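Local structure of peptidase S9 prolyl oligopeptidase catalytic domain-containing protein (Pyrococcus horikoshii, 4HXF) at residues 426-438 against 511-525. The protein probably cleaves peptides as a serine peptidase of the prolyl oligopeptidase family, working as a self-compartmentalizing hexamer of propeller and alpha/beta-hydrolase domains. Numbering follows the deposited sequence.
Sequences ALRVLERTGLEDF and VIGDNPLENENYRKL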
ATOM      1  N   ALA A 426     -56.631   2.182  16.507  1.00 12.72           N
ATOM      2  CA  ALA A 426     -55.622   1.748  15.520  1.00 13.47           C
ATOM      3  C   ALA A 426     -56.162   1.035  14.312  1.00 13.84           C
ATOM      4  O   ALA A 426     -55.760   1.276  13.179  1.00 14.29           O
ATOM      5  CB  ALA A 426     -54.578   0.875  16.206  1.00 11.92           C
ATOM      6  N   LEU A 427     -57.139   0.186  14.522  1.00 15.23           N
ATOM      7  CA  LEU A 427     -57.680  -0.648  13.448  1.00 14.03           C
ATOM      8  C   LEU A 427     -58.610   0.091  12.506  1.00 15.69           C
ATOM      9  O   LEU A 427     -58.895  -0.383  11.407  1.00 14.69           O
ATOM     10  CB  LEU A 427     -58.373  -1.862  14.028  1.00 14.35           C
ATOM     11  CG  LEU A 427     -57.424  -2.794  14.833  1.00 14.75           C
ATOM     12  CD1 LEU A 427     -58.178  -4.005  15.359  1.00 16.43           C
ATOM     13  CD2 LEU A 427     -56.169  -3.277  14.019  1.00 16.86           C
ATOM     14  N   ARG A 428     -59.026   1.267  12.920  1.00 16.62           N
ATOM     15  CA  ARG A 428     -59.932   2.051  12.045  1.00 17.01           C
ATOM     16  C   ARG A 428     -59.356   2.348  10.650  1.00 15.86           C
ATOM     17  O   ARG A 428     -60.170   2.624   9.758  1.00 15.13           O
ATOM     18  CB  ARG A 428     -60.265   3.444  12.693  1.00 18.47           C
ATOM     19  CG  ARG A 428     -61.317   3.303  13.733  1.00 21.38           C
ATOM     20  CD  ARG A 428     -61.537   4.560  14.471  1.00 23.80           C
ATOM     21  NE  ARG A 428     -62.599   4.593  15.512  1.00 27.54           N
ATOM     22  CZ  ARG A 428     -63.846   5.007  15.303  1.00 23.68           C
ATOM     23  NH1 ARG A 428     -64.322   5.316  14.102  1.00 24.68           N
ATOM     24  NH2 ARG A 428     -64.645   5.090  16.298  1.00 30.32           N
ATOM     25  N   VAL A 429     -58.038   2.433  10.521  1.00 14.09           N
ATOM     26  CA  VAL A 429     -57.369   2.840   9.288  1.00 13.82           C
ATOM     27  C   VAL A 429     -57.404   1.720   8.257  1.00 14.22           C
ATOM     28  O   VAL A 429     -57.215   1.979   7.078  1.00 16.24           O
ATOM     29  CB  VAL A 429     -55.919   3.394   9.517  1.00 14.37           C
ATOM     30  CG1 VAL A 429     -54.977   2.221   9.922  1.00 14.28           C
ATOM     31  CG2 VAL A 429     -55.426   4.140   8.253  1.00 16.03           C
ATOM     32  N   LEU A 430     -57.593   0.452   8.722  1.00 16.16           N
ATOM     33  CA  LEU A 430     -57.400  -0.701   7.772  1.00 14.72           C
ATOM     34  C   LEU A 430     -58.516  -0.598   6.660  1.00 13.93           C
ATOM     35  O   LEU A 430     -59.705  -0.350   6.924  1.00 14.55           O
ATOM     36  CB  LEU A 430     -57.533  -2.038   8.504  1.00 15.34           C
ATOM     37  CG  LEU A 430     -56.511  -2.296   9.667  1.00 15.32           C
ATOM     38  CD1 LEU A 430     -56.678  -3.741  10.109  1.00 18.19           C
ATOM     39  CD2 LEU A 430     -55.083  -1.955   9.295  1.00 15.62           C
ATOM     40  N   GLU A 431     -58.029  -0.680   5.423  1.00 14.11           N
ATOM     41  CA  GLU A 431     -58.806  -0.530   4.204  1.00 13.88           C
ATOM     42  C   GLU A 431     -59.320   0.887   4.006  1.00 14.48           C
ATOM     43  O   GLU A 431     -60.136   1.116   3.129  1.00 15.95           O
ATOM     44  CB  GLU A 431     -59.993  -1.565   4.062  1.00 15.80           C
ATOM     45  CG  GLU A 431     -59.514  -3.009   4.192  1.00 15.54           C
ATOM     46  CD  GLU A 431     -60.652  -3.973   3.883  1.00 20.83           C
ATOM     47  OE1 GLU A 431     -61.156  -4.549   4.862  1.00 20.01           O
ATOM     48  OE2 GLU A 431     -61.132  -4.066   2.722  1.00 20.50           O
ATOM     49  N   ARG A 432     -58.845   1.843   4.806  1.00 13.12           N
ATOM     50  CA  ARG A 432     -59.332   3.235   4.772  1.00 14.20           C
ATOM     51  C   ARG A 432     -58.232   4.263   4.721  1.00 13.92           C
ATOM     52  O   ARG A 432     -58.415   5.424   5.095  1.00 13.98           O
ATOM     53  CB  ARG A 432     -60.259   3.535   5.998  1.00 14.97           C
ATOM     54  CG  ARG A 432     -61.354   2.555   6.243  1.00 20.02           C
ATOM     55  CD  ARG A 432     -62.394   2.700   5.260  1.00 23.91           C
ATOM     56  NE  ARG A 432     -63.253   3.917   5.469  1.00 23.52           N
ATOM     57  CZ  ARG A 432     -64.199   4.174   4.555  1.00 26.99           C
ATOM     58  NH1 ARG A 432     -64.356   3.327   3.498  1.00 27.82           N
ATOM     59  NH2 ARG A 432     -64.876   5.298   4.569  1.00 22.02           N
ATOM     60  N   THR A 433     -57.075   3.848   4.277  1.00 13.51           N
ATOM     61  CA  THR A 433     -55.943   4.833   4.149  1.00 13.59           C
ATOM     62  C   THR A 433     -56.281   6.028   3.224  1.00 15.10           C
ATOM     63  O   THR A 433     -56.780   5.814   2.149  1.00 13.27           O
ATOM     64  CB  THR A 433     -54.725   4.164   3.556  1.00 13.75           C
ATOM     65  OG1 THR A 433     -54.990   3.568   2.274  1.00 14.66           O
ATOM     66  CG2 THR A 433     -54.113   3.092   4.506  1.00 12.89           C
ATOM     67  N   GLY A 434     -56.086   7.226   3.728  1.00 15.40           N
ATOM     68  CA  GLY A 434     -56.379   8.446   2.916  1.00 13.77           C
ATOM     69  C   GLY A 434     -57.802   8.928   3.085  1.00 16.19           C
ATOM     70  O   GLY A 434     -58.194   9.968   2.573  1.00 16.00           O
ATOM     71  N   LEU A 435     -58.628   8.190   3.851  1.00 14.74           N
ATOM     72  CA  LEU A 435     -60.034   8.536   4.003  1.00 15.58           C
ATOM     73  C   LEU A 435     -60.222   9.270   5.319  1.00 16.11           C
ATOM     74  O   LEU A 435     -59.852  10.426   5.404  1.00 16.36           O
ATOM     75  CB  LEU A 435     -60.945   7.277   3.829  1.00 15.07           C
ATOM     76  CG  LEU A 435     -60.770   6.507   2.504  1.00 15.36           C
ATOM     77  CD1 LEU A 435     -61.717   5.323   2.400  1.00 15.87           C
ATOM     78  CD2 LEU A 435     -60.938   7.508   1.313  1.00 16.10           C
ATOM     79  N   GLU A 436     -60.743   8.626   6.344  1.00 16.30           N
ATOM     80  CA  GLU A 436     -60.965   9.364   7.626  1.00 16.38           C
ATOM     81  C   GLU A 436     -59.656   9.879   8.238  1.00 15.37           C
ATOM     82  O   GLU A 436     -59.629  10.953   8.850  1.00 15.74           O
ATOM     83  CB  GLU A 436     -61.715   8.503   8.628  1.00 17.27           C
ATOM     84  CG  GLU A 436     -63.159   8.188   8.320  1.00 18.32           C
ATOM     85  CD  GLU A 436     -63.308   7.102   7.256  1.00 19.84           C
ATOM     86  OE1 GLU A 436     -62.455   6.198   7.023  1.00 18.81           O
ATOM     87  OE2 GLU A 436     -64.344   7.132   6.588  1.00 23.95           O
ATOM     88  N   ASP A 437     -58.538   9.146   8.133  1.00 15.54           N
ATOM     89  CA  ASP A 437     -57.292   9.630   8.711  1.00 15.01           C
ATOM     90  C   ASP A 437     -56.829  10.953   8.135  1.00 14.80           C
ATOM     91  O   ASP A 437     -56.358  11.843   8.840  1.00 14.06           O
ATOM     92  CB  ASP A 437     -56.177   8.583   8.804  1.00 14.47           C
ATOM     93  CG  ASP A 437     -55.617   8.077   7.427  1.00 14.57           C
ATOM     94  OD1 ASP A 437     -56.240   8.310   6.381  1.00 15.43           O
ATOM     95  OD2 ASP A 437     -54.574   7.391   7.461  1.00 13.90           O
ATOM     96  N   PHE A 438     -56.956  11.118   6.816  1.00 14.99           N
ATOM     97  CA  PHE A 438     -56.670  12.365   6.190  1.00 14.90           C
ATOM     98  C   PHE A 438     -57.597  13.471   6.628  1.00 14.71           C
ATOM     99  O   PHE A 438     -57.169  14.563   6.894  1.00 16.71           O
ATOM    100  CB  PHE A 438     -56.738  12.209   4.675  1.00 15.17           C
ATOM    101  CG  PHE A 438     -56.452  13.508   3.897  1.00 15.45           C
ATOM    102  CD1 PHE A 438     -55.289  14.230   4.147  1.00 17.52           C
ATOM    103  CD2 PHE A 438     -57.313  13.947   2.942  1.00 19.41           C
ATOM    104  CE1 PHE A 438     -55.018  15.432   3.434  1.00 20.25           C
ATOM    105  CE2 PHE A 438     -57.074  15.104   2.240  1.00 17.60           C
ATOM    106  CZ  PHE A 438     -55.941  15.835   2.487  1.00 17.45           C
ATOM    107  N   VAL A 511     -53.558  -3.735   5.475  1.00 14.15           N
ATOM    108  CA  VAL A 511     -53.774  -2.287   5.562  1.00 15.14           C
ATOM    109  C   VAL A 511     -54.597  -1.700   4.379  1.00 13.27           C
ATOM    110  O   VAL A 511     -55.370  -0.738   4.533  1.00 14.74           O
ATOM    111  CB  VAL A 511     -52.447  -1.501   5.800  1.00 18.56           C
ATOM    112  CG1 VAL A 511     -52.739   0.008   5.861  1.00 20.59           C
ATOM    113  CG2 VAL A 511     -51.839  -2.022   7.079  1.00 20.49           C
ATOM    114  N   ILE A 512     -54.436  -2.284   3.189  1.00 15.00           N
ATOM    115  CA  ILE A 512     -55.118  -1.886   1.974  1.00 13.48           C
ATOM    116  C   ILE A 512     -56.295  -2.842   1.637  1.00 13.63           C
ATOM    117  O   ILE A 512     -57.432  -2.367   1.363  1.00 15.49           O
ATOM    118  CB  ILE A 512     -54.165  -1.741   0.758  1.00 12.56           C
ATOM    119  CG1 ILE A 512     -52.910  -0.992   1.251  1.00 13.18           C
ATOM    120  CG2 ILE A 512     -54.852  -1.054  -0.424  1.00 12.25           C
ATOM    121  CD1 ILE A 512     -53.172   0.367   1.843  1.00 13.11           C
ATOM    122  N   GLY A 513     -56.049  -4.136   1.634  1.00 13.59           N
ATOM    123  CA  GLY A 513     -57.103  -5.113   1.411  1.00 13.71           C
ATOM    124  C   GLY A 513     -56.643  -6.403   0.779  1.00 13.38           C
ATOM    125  O   GLY A 513     -55.569  -6.533   0.200  1.00 15.12           O
ATOM    126  N   ASP A 514     -57.536  -7.379   0.898  1.00 15.02           N
ATOM    127  CA  ASP A 514     -57.320  -8.713   0.253  1.00 16.05           C
ATOM    128  C   ASP A 514     -57.478  -8.646  -1.278  1.00 17.16           C
ATOM    129  O   ASP A 514     -57.955  -7.714  -1.864  1.00 17.14           O
ATOM    130  CB  ASP A 514     -58.431  -9.700   0.821  1.00 23.82           C
ATOM    131  CG  ASP A 514     -58.029 -10.269   2.171  1.00 40.75           C
ATOM    132  OD1 ASP A 514     -56.804 -10.160   2.518  1.00 45.24           O
ATOM    133  OD2 ASP A 514     -58.902 -10.796   2.918  1.00 44.08           O
ATOM    134  N   ASN A 515     -57.080  -9.757  -1.877  1.00 18.16           N
ATOM    135  CA  ASN A 515     -57.147  -9.947  -3.321  1.00 19.78           C
ATOM    136  C   ASN A 515     -56.535  -8.775  -4.060  1.00 17.51           C
ATOM    137  O   ASN A 515     -57.201  -8.178  -4.938  1.00 18.44           O
ATOM    138  CB  ASN A 515     -58.557 -10.184  -3.797  1.00 22.38           C
ATOM    139  CG  ASN A 515     -59.177 -11.378  -3.140  1.00 31.03           C
ATOM    140  OD1 ASN A 515     -58.662 -12.493  -3.252  1.00 39.51           O
ATOM    141  ND2 ASN A 515     -60.295 -11.151  -2.450  1.00 35.39           N
ATOM    142  N   PRO A 516     -55.278  -8.405  -3.746  1.00 16.64           N
ATOM    143  CA  PRO A 516     -54.760  -7.192  -4.354  1.00 16.57           C
ATOM    144  C   PRO A 516     -54.760  -7.060  -5.864  1.00 18.20           C
ATOM    145  O   PRO A 516     -54.898  -5.945  -6.359  1.00 21.23           O
ATOM    146  CB  PRO A 516     -53.276  -7.133  -3.903  1.00 20.08           C
ATOM    147  CG  PRO A 516     -53.211  -8.118  -2.842  1.00 20.53           C
ATOM    148  CD  PRO A 516     -54.208  -9.166  -3.062  1.00 20.02           C
ATOM    149  N   LEU A 517     -54.670  -8.156  -6.594  1.00 17.57           N
ATOM    150  CA  LEU A 517     -54.613  -8.024  -8.049  1.00 19.06           C
ATOM    151  C   LEU A 517     -56.029  -7.668  -8.580  1.00 23.13           C
ATOM    152  O   LEU A 517     -56.189  -7.339  -9.737  1.00 21.96           O
ATOM    153  CB  LEU A 517     -54.195  -9.355  -8.632  1.00 19.37           C
ATOM    154  CG  LEU A 517     -52.754  -9.851  -8.261  1.00 21.86           C
ATOM    155  CD1 LEU A 517     -52.407 -11.235  -8.767  1.00 20.39           C
ATOM    156  CD2 LEU A 517     -51.861  -8.785  -8.820  1.00 20.68           C
ATOM    157  N   GLU A 518     -57.077  -7.873  -7.791  1.00 17.46           N
ATOM    158  CA  GLU A 518     -58.427  -7.475  -8.251  1.00 21.07           C
ATOM    159  C   GLU A 518     -59.097  -6.373  -7.421  1.00 23.01           C
ATOM    160  O   GLU A 518     -60.186  -5.888  -7.805  1.00 28.82           O
ATOM    161  CB  GLU A 518     -59.302  -8.735  -8.235  1.00 25.50           C
ATOM    162  CG  GLU A 518     -58.852  -9.766  -9.281  1.00 38.18           C
ATOM    163  CD  GLU A 518     -58.844  -9.221 -10.761  1.00 49.57           C
ATOM    164  OE1 GLU A 518     -59.872  -8.628 -11.232  1.00 52.94           O
ATOM    165  OE2 GLU A 518     -57.793  -9.342 -11.493  1.00 55.94           O
ATOM    166  N   ASN A 519     -58.518  -5.995  -6.284  1.00 18.70           N
ATOM    167  CA  ASN A 519     -59.133  -5.027  -5.375  1.00 16.07           C
ATOM    168  C   ASN A 519     -58.940  -3.567  -5.831  1.00 16.88           C
ATOM    169  O   ASN A 519     -57.797  -3.053  -5.889  1.00 15.50           O
ATOM    170  CB  ASN A 519     -58.553  -5.307  -4.008  1.00 16.62           C
ATOM    171  CG  ASN A 519     -59.143  -4.480  -2.916  1.00 20.65           C
ATOM    172  OD1 ASN A 519     -59.729  -3.437  -3.169  1.00 19.05           O
ATOM    173  ND2 ASN A 519     -59.132  -5.046  -1.691  1.00 16.68           N
ATOM    174  N   GLU A 520     -60.065  -2.916  -6.183  1.00 16.72           N
ATOM    175  CA  GLU A 520     -60.023  -1.529  -6.674  0.50 16.61           C
ATOM    176  C   GLU A 520     -59.442  -0.541  -5.665  1.00 16.15           C
ATOM    177  O   GLU A 520     -58.982   0.535  -6.054  1.00 17.30           O
ATOM    178  CB  GLU A 520     -61.406  -1.081  -7.165  0.50 16.63           C
ATOM    179  CG  GLU A 520     -61.933  -1.980  -8.273  0.50 17.18           C
ATOM    180  N   ASN A 521     -59.394  -0.904  -4.396  1.00 17.60           N
ATOM    181  CA  ASN A 521     -58.846   0.055  -3.442  1.00 18.73           C
ATOM    182  C   ASN A 521     -57.341   0.333  -3.671  1.00 15.21           C
ATOM    183  O   ASN A 521     -56.822   1.351  -3.275  1.00 15.44           O
ATOM    184  CB  ASN A 521     -59.037  -0.365  -1.970  1.00 22.53           C
ATOM    185  CG  ASN A 521     -60.428   0.043  -1.471  1.00 31.43           C
ATOM    186  OD1 ASN A 521     -60.980   1.011  -1.926  1.00 30.39           O
ATOM    187  ND2 ASN A 521     -61.078  -0.851  -0.675  1.00 35.22           N
ATOM    188  N   TYR A 522     -56.644  -0.591  -4.331  1.00 15.41           N
ATOM    189  CA  TYR A 522     -55.249  -0.418  -4.604  1.00 15.45           C
ATOM    190  C   TYR A 522     -54.959   0.727  -5.576  1.00 15.72           C
ATOM    191  O   TYR A 522     -53.855   1.270  -5.580  1.00 20.16           O
ATOM    192  CB  TYR A 522     -54.631  -1.735  -5.135  1.00 13.98           C
ATOM    193  CG  TYR A 522     -54.316  -2.642  -3.954  1.00 14.59           C
ATOM    194  CD1 TYR A 522     -55.327  -3.418  -3.326  1.00 13.26           C
ATOM    195  CD2 TYR A 522     -53.069  -2.755  -3.453  1.00 13.52           C
ATOM    196  CE1 TYR A 522     -55.020  -4.246  -2.282  1.00 15.68           C
ATOM    197  CE2 TYR A 522     -52.772  -3.564  -2.348  1.00 14.20           C
ATOM    198  CZ  TYR A 522     -53.770  -4.331  -1.784  1.00 14.56           C
ATOM    199  OH  TYR A 522     -53.468  -5.083  -0.665  1.00 13.82           O
ATOM    200  N   ARG A 523     -55.952   1.044  -6.416  1.00 15.50           N
ATOM    201  CA  ARG A 523     -55.866   2.239  -7.258  1.00 17.65           C
ATOM    202  C   ARG A 523     -56.573   3.418  -6.614  1.00 17.23           C
ATOM    203  O   ARG A 523     -56.029   4.535  -6.598  1.00 16.14           O
ATOM    204  CB  ARG A 523     -56.558   1.951  -8.608  1.00 20.83           C
ATOM    205  CG  ARG A 523     -55.685   1.092  -9.562  1.00 32.37           C
ATOM    206  CD  ARG A 523     -56.593   0.598 -10.714  1.00 45.56           C
ATOM    207  NE  ARG A 523     -57.127   1.791 -11.413  1.00 48.28           N
ATOM    208  CZ  ARG A 523     -56.606   2.309 -12.545  1.00 53.86           C
ATOM    209  NH1 ARG A 523     -55.584   1.687 -13.224  1.00 54.24           N
ATOM    210  NH2 ARG A 523     -57.154   3.432 -13.034  1.00 40.29           N
ATOM    211  N   LYS A 524     -57.758   3.200  -6.040  1.00 16.86           N
ATOM    212  CA  LYS A 524     -58.541   4.257  -5.477  1.00 17.49           C
ATOM    213  C   LYS A 524     -57.832   5.049  -4.356  1.00 14.79           C
ATOM    214  O   LYS A 524     -58.059   6.267  -4.238  1.00 14.75           O
ATOM    215  CB  LYS A 524     -59.916   3.767  -4.897  1.00 21.73           C
ATOM    216  CG  LYS A 524     -60.722   4.804  -4.156  1.00 32.06           C
ATOM    217  CD  LYS A 524     -62.035   4.284  -3.475  1.00 43.78           C
ATOM    218  CE  LYS A 524     -62.556   5.294  -2.404  1.00 45.22           C
ATOM    219  NZ  LYS A 524     -63.655   4.760  -1.508  1.00 43.28           N
ATOM    220  N   LEU A 525     -57.062   4.366  -3.537  1.00 14.90           N
ATOM    221  CA  LEU A 525     -56.390   5.029  -2.467  1.00 13.20           C
ATOM    222  C   LEU A 525     -54.893   5.331  -2.724  1.00 13.14           C
ATOM    223  O   LEU A 525     -54.124   5.587  -1.791  1.00 13.76           O
ATOM    224  CB  LEU A 525     -56.517   4.224  -1.192  1.00 14.75           C
ATOM    225  CG  LEU A 525     -57.984   3.925  -0.895  1.00 15.38           C
ATOM    226  CD1 LEU A 525     -58.011   2.928   0.325  1.00 16.65           C
ATOM    227  CD2 LEU A 525     -58.820   5.208  -0.696  1.00 15.35           C
TER
HETATM  228  O   HOH W   1     -59.923  -3.151   0.483  1.00 19.82           O
HETATM  229  O   HOH W   2     -56.462   1.304   2.839  1.00 15.63           O
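Thr433 turns OG1 between its own N and carbonyl carbon (chi1 57°), which places OG1 against Leu525 CD1 and Ile512 CD1 and leaves CG2 anti to the carbonyl carbon, 3.6 Å from Val511 CG1. Val511 holds that CG1 anti to its N, while its other methyl, CG2, meets Leu430 CD2 at 3.9 Å, the two side chains crossing at about a right angle. Branching at CB suits both residues, since the two branches reach different neighbours. Leu525 packs against the Thr433 hydroxyl and carbonyl: both its methyls lie 3.6 Å from Thr433 O, and its CD2 also packs on Leu435 CD2 at 3.7 Å. An alanine in place of Leu525 would probably open a gap beside Thr433 and leave Leu435 CD2 without its apolar mate.

One direct hydrogen bond joins the backbones, Glu431 N to Val511 O (2.8 Å, 156°), the donor standing 49° above the carbonyl plane. A water bridges the same seam, donating to Val511 O and accepting from Thr433 N. Around these bonds 429-435 is folded by two successive type II turns, Val429-Arg432 and Arg432-Leu435, in the second of which Gly434, with positive phi, takes a conformation that would jam a CB against the preceding carbonyl. At the exposed margin Glu431 rests CG against Ile512 O, and its OE2 accepts from a second water (2.7 Å) that also donates to Ile512 O and accepts from the side-chain ND2 atoms of Asn519 and Asn521.

Thr433 further touches Tyr467 and Trp494, residues of the inhibitor pocket, and the Val511 side chain lies about 5 Å from the bound inhibitor. Two mostly loop segments of the hydrolase domain thus meet beside the active site through a largely buried apolar patch, with direct and water-mediated hydrogen bonds giving partners to Glu431 N, Thr433 N, Val511 O and Ile512 O.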